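Side-chain contacts in glycosyltransferase (duf1792) (Streptococcus sanguinis, PDB 5V4A), which binds UDP in its glycosyltransferase GT-D domain, the part present here, and probably transfers sugars as one piece of a longer glycosyltransferase: residues S51-L54 / R55-S59; T75-E78 / R79-I82. One frame throughout, in Å; residues are numbered along the deposited sequence.

Interaction 1: S51-L54 / R55-S59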
ATOM      1  N   SER A  51      12.036  23.710  22.172  1.00 17.67           N
ATOM      2  CA  SER A  51      10.787  24.360  21.785  1.00 22.14           C
ATOM      3  C   SER A  51      10.998  25.361  20.658  1.00 18.54           C
ATOM      4  O   SER A  51      10.199  25.420  19.711  1.00 18.43           O
ATOM      5  CB  SER A  51      10.163  25.054  22.995  1.00 22.86           C
ATOM      6  OG  SER A  51       9.695  24.106  23.928  1.00 26.17           O
ATOM      7  N   ALA A  52      12.077  26.143  20.732  1.00 19.21           N
ATOM      8  CA  ALA A  52      12.365  27.092  19.664  1.00 22.98           C
ATOM      9  C   ALA A  52      12.693  26.360  18.371  1.00 19.04           C
ATOM     10  O   ALA A  52      12.339  26.817  17.273  1.00 19.22           O
ATOM     11  CB  ALA A  52      13.512  28.018  20.071  1.00 21.07           C
ATOM     12  N   ARG A  53      13.383  25.225  18.488  1.00 20.56           N
ATOM     13  CA  ARG A  53      13.696  24.424  17.312  1.00 22.50           C
ATOM     14  C   ARG A  53      12.442  23.791  16.716  1.00 16.96           C
ATOM     15  O   ARG A  53      12.328  23.673  15.491  1.00 19.34           O
ATOM     16  CB  ARG A  53      14.716  23.348  17.662  1.00 21.31           C
ATOM     17  CG  ARG A  53      15.257  22.608  16.454  1.00 31.99           C
ATOM     18  CD  ARG A  53      16.124  23.480  15.560  1.00 33.39           C
ATOM     19  NE  ARG A  53      16.881  22.674  14.603  1.00 33.37           N
ATOM     20  CZ  ARG A  53      17.564  23.173  13.576  1.00 45.72           C
ATOM     21  NH1 ARG A  53      17.593  24.485  13.366  1.00 50.60           N
ATOM     22  NH2 ARG A  53      18.228  22.365  12.760  1.00 43.42           N
ATOM     23  N   LEU A  54      11.494  23.368  17.553  1.00 17.51           N
ATOM     24  CA  LEU A  54      10.274  22.783  17.003  1.00 16.15           C
ATOM     25  C   LEU A  54       9.441  23.829  16.277  1.00 17.52           C
ATOM     26  O   LEU A  54       8.934  23.585  15.169  1.00 17.42           O
ATOM     27  CB  LEU A  54       9.441  22.135  18.112  1.00 15.80           C
ATOM     28  CG  LEU A  54      10.030  20.975  18.891  1.00 15.09           C
ATOM     29  CD1 LEU A  54       9.095  20.626  20.059  1.00 15.03           C
ATOM     30  CD2 LEU A  54      10.228  19.766  17.986  1.00 26.07           C
ATOM     31  N   ARG A  55       9.291  25.000  16.890  1.00 18.84           N
ATOM     32  CA  ARG A  55       8.580  26.095  16.251  1.00 18.71           C
ATOM     33  C   ARG A  55       9.220  26.450  14.916  1.00 18.74           C
ATOM     34  O   ARG A  55       8.520  26.735  13.937  1.00 19.30           O
ATOM     35  CB  ARG A  55       8.569  27.301  17.182  1.00 19.56           C
ATOM     36  CG  ARG A  55       7.728  28.474  16.736  1.00 20.52           C
ATOM     37  CD  ARG A  55       7.772  29.514  17.819  1.00 32.24           C
ATOM     38  NE  ARG A  55       9.157  29.833  18.149  1.00 31.94           N
ATOM     39  CZ  ARG A  55       9.538  30.461  19.258  1.00 33.97           C
ATOM     40  NH1 ARG A  55       8.632  30.832  20.160  1.00 22.97           N
ATOM     41  NH2 ARG A  55      10.826  30.705  19.471  1.00 31.34           N
ATOM     42  N   GLU A  56      10.550  26.367  14.842  1.00 18.60           N
ATOM     43  CA  GLU A  56      11.234  26.727  13.602  1.00 24.00           C
ATOM     44  C   GLU A  56      10.913  25.737  12.491  1.00 24.17           C
ATOM     45  O   GLU A  56      10.698  26.136  11.341  1.00 18.47           O
ATOM     46  CB  GLU A  56      12.741  26.797  13.817  1.00 23.68           C
ATOM     47  CG  GLU A  56      13.442  27.423  12.630  1.00 30.93           C
ATOM     48  CD  GLU A  56      14.956  27.399  12.717  1.00 32.73           C
ATOM     49  OE1 GLU A  56      15.506  27.008  13.769  1.00 25.60           O
ATOM     50  OE2 GLU A  56      15.590  27.730  11.689  1.00 36.66           O
ATOM     51  N   ILE A  57      10.907  24.443  12.817  1.00 20.76           N
ATOM     52  CA  ILE A  57      10.659  23.422  11.809  1.00 19.21           C
ATOM     53  C   ILE A  57       9.199  23.451  11.363  1.00 24.94           C
ATOM     54  O   ILE A  57       8.895  23.285  10.168  1.00 17.60           O
ATOM     55  CB  ILE A  57      11.073  22.043  12.351  1.00 20.07           C
ATOM     56  CG1 ILE A  57      12.562  22.005  12.696  1.00 15.73           C
ATOM     57  CG2 ILE A  57      10.785  20.952  11.358  1.00 15.00           C
ATOM     58  CD1 ILE A  57      12.927  20.768  13.525  1.00 17.64           C
ATOM     59  N   MET A  58       8.280  23.700  12.308  1.00 22.28           N
ATOM     60  CA  MET A  58       6.850  23.759  12.005  1.00 24.59           C
ATOM     61  C   MET A  58       6.515  24.792  10.944  1.00 27.44           C
ATOM     62  O   MET A  58       5.512  24.646  10.237  1.00 26.93           O
ATOM     63  CB  MET A  58       6.045  24.076  13.267  1.00 31.32           C
ATOM     64  CG  MET A  58       5.996  22.971  14.293  1.00 36.17           C
ATOM     65  SD  MET A  58       5.018  23.450  15.734  1.00 37.21           S
ATOM     66  CE  MET A  58       3.491  23.917  14.926  1.00 34.30           C
ATOM     67  N   SER A  59       7.297  25.863  10.859  1.00 27.16           N
ATOM     68  CA  SER A  59       7.020  26.977   9.968  1.00 29.34           C
ATOM     69  C   SER A  59       7.570  26.770   8.562  1.00 23.08           C
ATOM     70  O   SER A  59       7.424  27.658   7.725  1.00 25.09           O
ATOM     71  CB  SER A  59       7.609  28.257  10.559  1.00 27.66           C
ATOM     72  OG  SER A  59       9.027  28.203  10.514  1.00 31.20           O
TER
HETATM   73  O   HOH W   1      15.299  27.033  16.392  1.00 23.12           O
HETATM   74  O   HOH W   2      11.888  29.554  16.649  1.00 27.27           O

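Interaction 2: T75-E78 / R79-I82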
ATOM      1  N   THR A  75     -10.312  20.594   9.813  1.00 36.85           N
ATOM      2  CA  THR A  75     -11.546  20.396   9.068  1.00 36.53           C
ATOM      3  C   THR A  75     -12.001  18.961   9.280  1.00 41.12           C
ATOM      4  O   THR A  75     -11.237  18.107   9.735  1.00 47.78           O
ATOM      5  CB  THR A  75     -11.353  20.682   7.578  1.00 38.16           C
ATOM      6  OG1 THR A  75     -12.629  20.756   6.939  1.00 48.01           O
ATOM      7  CG2 THR A  75     -10.533  19.573   6.925  1.00 28.52           C
ATOM      8  N   GLY A  76     -13.260  18.705   8.927  1.00 38.44           N
ATOM      9  CA  GLY A  76     -13.821  17.366   8.899  1.00 39.26           C
ATOM     10  C   GLY A  76     -13.499  16.463  10.074  1.00 34.96           C
ATOM     11  O   GLY A  76     -13.052  15.327   9.882  1.00 35.14           O
ATOM     12  N   LEU A  77     -13.720  16.950  11.299  1.00 33.16           N
ATOM     13  CA  LEU A  77     -13.475  16.140  12.487  1.00 34.07           C
ATOM     14  C   LEU A  77     -14.421  14.946  12.596  1.00 33.14           C
ATOM     15  O   LEU A  77     -14.168  14.053  13.410  1.00 37.35           O
ATOM     16  CB  LEU A  77     -13.587  17.000  13.746  1.00 34.34           C
ATOM     17  CG  LEU A  77     -12.438  17.928  14.150  1.00 34.73           C
ATOM     18  CD1 LEU A  77     -12.777  18.637  15.446  1.00 31.87           C
ATOM     19  CD2 LEU A  77     -11.153  17.139  14.323  1.00 34.01           C
ATOM     20  N   GLU A  78     -15.498  14.913  11.807  1.00 33.17           N
ATOM     21  CA  GLU A  78     -16.403  13.765  11.764  1.00 40.87           C
ATOM     22  C   GLU A  78     -15.703  12.469  11.376  1.00 39.41           C
ATOM     23  O   GLU A  78     -16.294  11.392  11.524  1.00 39.38           O
ATOM     24  CB  GLU A  78     -17.544  14.024  10.772  1.00 47.14           C
ATOM     25  CG  GLU A  78     -18.051  15.458  10.755  1.00 57.44           C
ATOM     26  CD  GLU A  78     -17.250  16.344   9.825  1.00 60.56           C
ATOM     27  OE1 GLU A  78     -17.308  17.583   9.978  1.00 62.28           O
ATOM     28  OE2 GLU A  78     -16.556  15.792   8.947  1.00 62.43           O
ATOM     29  N   ARG A  79     -14.477  12.545  10.861  1.00 33.39           N
ATOM     30  CA  ARG A  79     -13.727  11.353  10.499  1.00 28.20           C
ATOM     31  C   ARG A  79     -13.239  10.571  11.708  1.00 21.07           C
ATOM     32  O   ARG A  79     -12.842   9.409  11.561  1.00 22.27           O
ATOM     33  CB  ARG A  79     -12.533  11.753   9.633  1.00 26.30           C
ATOM     34  CG  ARG A  79     -12.919  12.183   8.238  1.00 24.58           C
ATOM     35  CD  ARG A  79     -11.769  12.857   7.531  1.00 27.59           C
ATOM     36  NE  ARG A  79     -11.394  14.098   8.192  1.00 34.89           N
ATOM     37  CZ  ARG A  79     -10.297  14.791   7.905  1.00 31.88           C
ATOM     38  NH1 ARG A  79      -9.466  14.358   6.967  1.00 29.17           N
ATOM     39  NH2 ARG A  79     -10.030  15.915   8.559  1.00 33.19           N
ATOM     40  N   TYR A  80     -13.258  11.171  12.891  1.00 20.48           N
ATOM     41  CA  TYR A  80     -12.581  10.606  14.043  1.00 21.34           C
ATOM     42  C   TYR A  80     -13.580  10.193  15.118  1.00 22.50           C
ATOM     43  O   TYR A  80     -14.761  10.552  15.086  1.00 23.44           O
ATOM     44  CB  TYR A  80     -11.574  11.610  14.598  1.00 23.35           C
ATOM     45  CG  TYR A  80     -10.619  12.125  13.538  1.00 24.02           C
ATOM     46  CD1 TYR A  80      -9.659  11.296  12.981  1.00 17.32           C
ATOM     47  CD2 TYR A  80     -10.701  13.436  13.077  1.00 23.29           C
ATOM     48  CE1 TYR A  80      -8.793  11.758  12.030  1.00 20.34           C
ATOM     49  CE2 TYR A  80      -9.830  13.910  12.120  1.00 18.00           C
ATOM     50  CZ  TYR A  80      -8.884  13.061  11.598  1.00 17.31           C
ATOM     51  OH  TYR A  80      -8.016  13.502  10.633  1.00 17.03           O
ATOM     52  N   SER A  81     -13.082   9.399  16.063  1.00 20.29           N
ATOM     53  CA  SER A  81     -13.888   8.995  17.207  1.00 24.84           C
ATOM     54  C   SER A  81     -14.314  10.217  18.012  1.00 27.19           C
ATOM     55  O   SER A  81     -13.640  11.253  18.014  1.00 23.86           O
ATOM     56  CB  SER A  81     -13.099   8.030  18.093  1.00 27.32           C
ATOM     57  OG  SER A  81     -12.095   8.713  18.829  1.00 30.19           O
ATOM     58  N   ILE A  82     -15.440  10.081  18.723  1.00 27.96           N
ATOM     59  CA  ILE A  82     -15.987  11.204  19.479  1.00 28.83           C
ATOM     60  C   ILE A  82     -15.006  11.657  20.558  1.00 28.94           C
ATOM     61  O   ILE A  82     -14.951  12.845  20.904  1.00 27.55           O
ATOM     62  CB  ILE A  82     -17.372  10.838  20.057  1.00 39.88           C
ATOM     63  CG1 ILE A  82     -18.092  12.089  20.560  1.00 41.75           C
ATOM     64  CG2 ILE A  82     -17.248   9.807  21.165  1.00 45.41           C
ATOM     65  CD1 ILE A  82     -18.332  13.123  19.469  1.00 42.97           C
TER
HETATM   66  O   HOH W   3     -17.570  11.296  13.659  1.00 46.54           O

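Interaction 1: S51-L54 / R55-S59
Arg53 and Glu56 meet through NH1 and OE1, 3.3 Å apart, in an i to i+3 salt bridge along helix 48-58. The bond is bent, with an N-H...O angle of 137°, and the guanidinium and carboxylate planes stand 74° apart. NH1 comes to OE1 from above the carboxylate plane, while OE1 lies near the guanidinium edge, somewhat tilted from its plane. Arg53 NH2 makes another salt bridge, to Asp210 of helix 201-213, so two carboxylates share the guanidinium, which should limit its rotation. Arg53 gets there by a bend in its chain at chi2 (68°), whereas Glu56 reaches out extended. A water gives Glu56 OE1 a second partner at 2.6 Å and bridges it weakly to Ala52 O. Ala52 O also accepts from Glu56 N and from a second water, whose oxygen is 2.8 Å from Ala52 O; that water lies in the plane of the Arg55 guanidinium, at its edge, and accepts from NE. Arg55 bends at chi3 (54°), and its NH2 comes to 3.8 Å from Ala52 CB.

The backbone carries the i to i+4 bonds of an alpha helix, from Arg55 N on Ser51 O to Met58 N on Leu54 O, the latter 2.9 Å long. The Ile57 side chain leans over the Arg53 carbonyl, CG1 lying 3.3 Å from Arg53 O, and its CD1 lies loosely near Arg53 CG. Just beyond, Ser59 OG donates to Glu56 O, 2.8 Å away, from above the carbonyl plane. The helix is amphipathic and belongs to the GT-D glycosyltransferase domain.

On its buried side Leu54 packs against Leu35 and Val36 of helix 30-36 and touches the UDP-binding Lys205. Ser51 OG is held by Leu35 O.

Interaction 2: T75-E78 / R79-I82
Residues 77-79 form a short 3-10 turn, bracketed by the i to i+3 bonds Arg79 N to Gly76 O (3.3 Å) and Tyr80 N to Leu77 O (3.1 Å). This turn lies in the loop between strand 66-70 and helix 82-103 of the GT-D domain, and Gly76 enters it with positive phi (44°). A bend at chi3 (-64°) turns the Arg79 side chain back, so that its guanidinium edge faces the carbonyls of Gly76 and Thr75. NE gives a nearly straight bond of 2.7 Å to Gly76 O, which lies in the guanidinium plane; NH2 reaches Thr75 O at 2.8 Å from above the carbonyl plane. Gly76 O thus takes NE and the backbone N of Arg79 from opposite faces of its plane. A salt bridge from NH1 to Asp72 further holds the guanidinium, and Asp72 O also binds Tyr80 OH, which sits over one guanidinium face. Arg79 CB sits over the centre of one face of the Tyr80 ring. Leu77 crosses Tyr80 at about a right angle, its CD2 methyl 3.9 Å from Tyr80 CD2. A water donates to both Glu78 O, 2.5 Å away, and Tyr80 O.

From the N terminus the chain first reaches interaction 1, whose segments follow one another along helix 48-58 and just past its end, and close no loop beyond the helix itself. It then runs through strand 66-70, the middle strand of the three-stranded parallel sheet, before interaction 2 closes the short turn before helix 82-103. The two contacts are in series, neither nested nor crossed, and their nearest atoms stay about 15 Å apart. Residues 51-59 pack against helices 30-36 and 201-213 close to the UDP pocket. Residues 75-82 lie at the surface, where Tyr80 meets Phe113 and backbone bonds reach Asp120 and Glu122. Helix 82-103 touches the first site too, through Ile103.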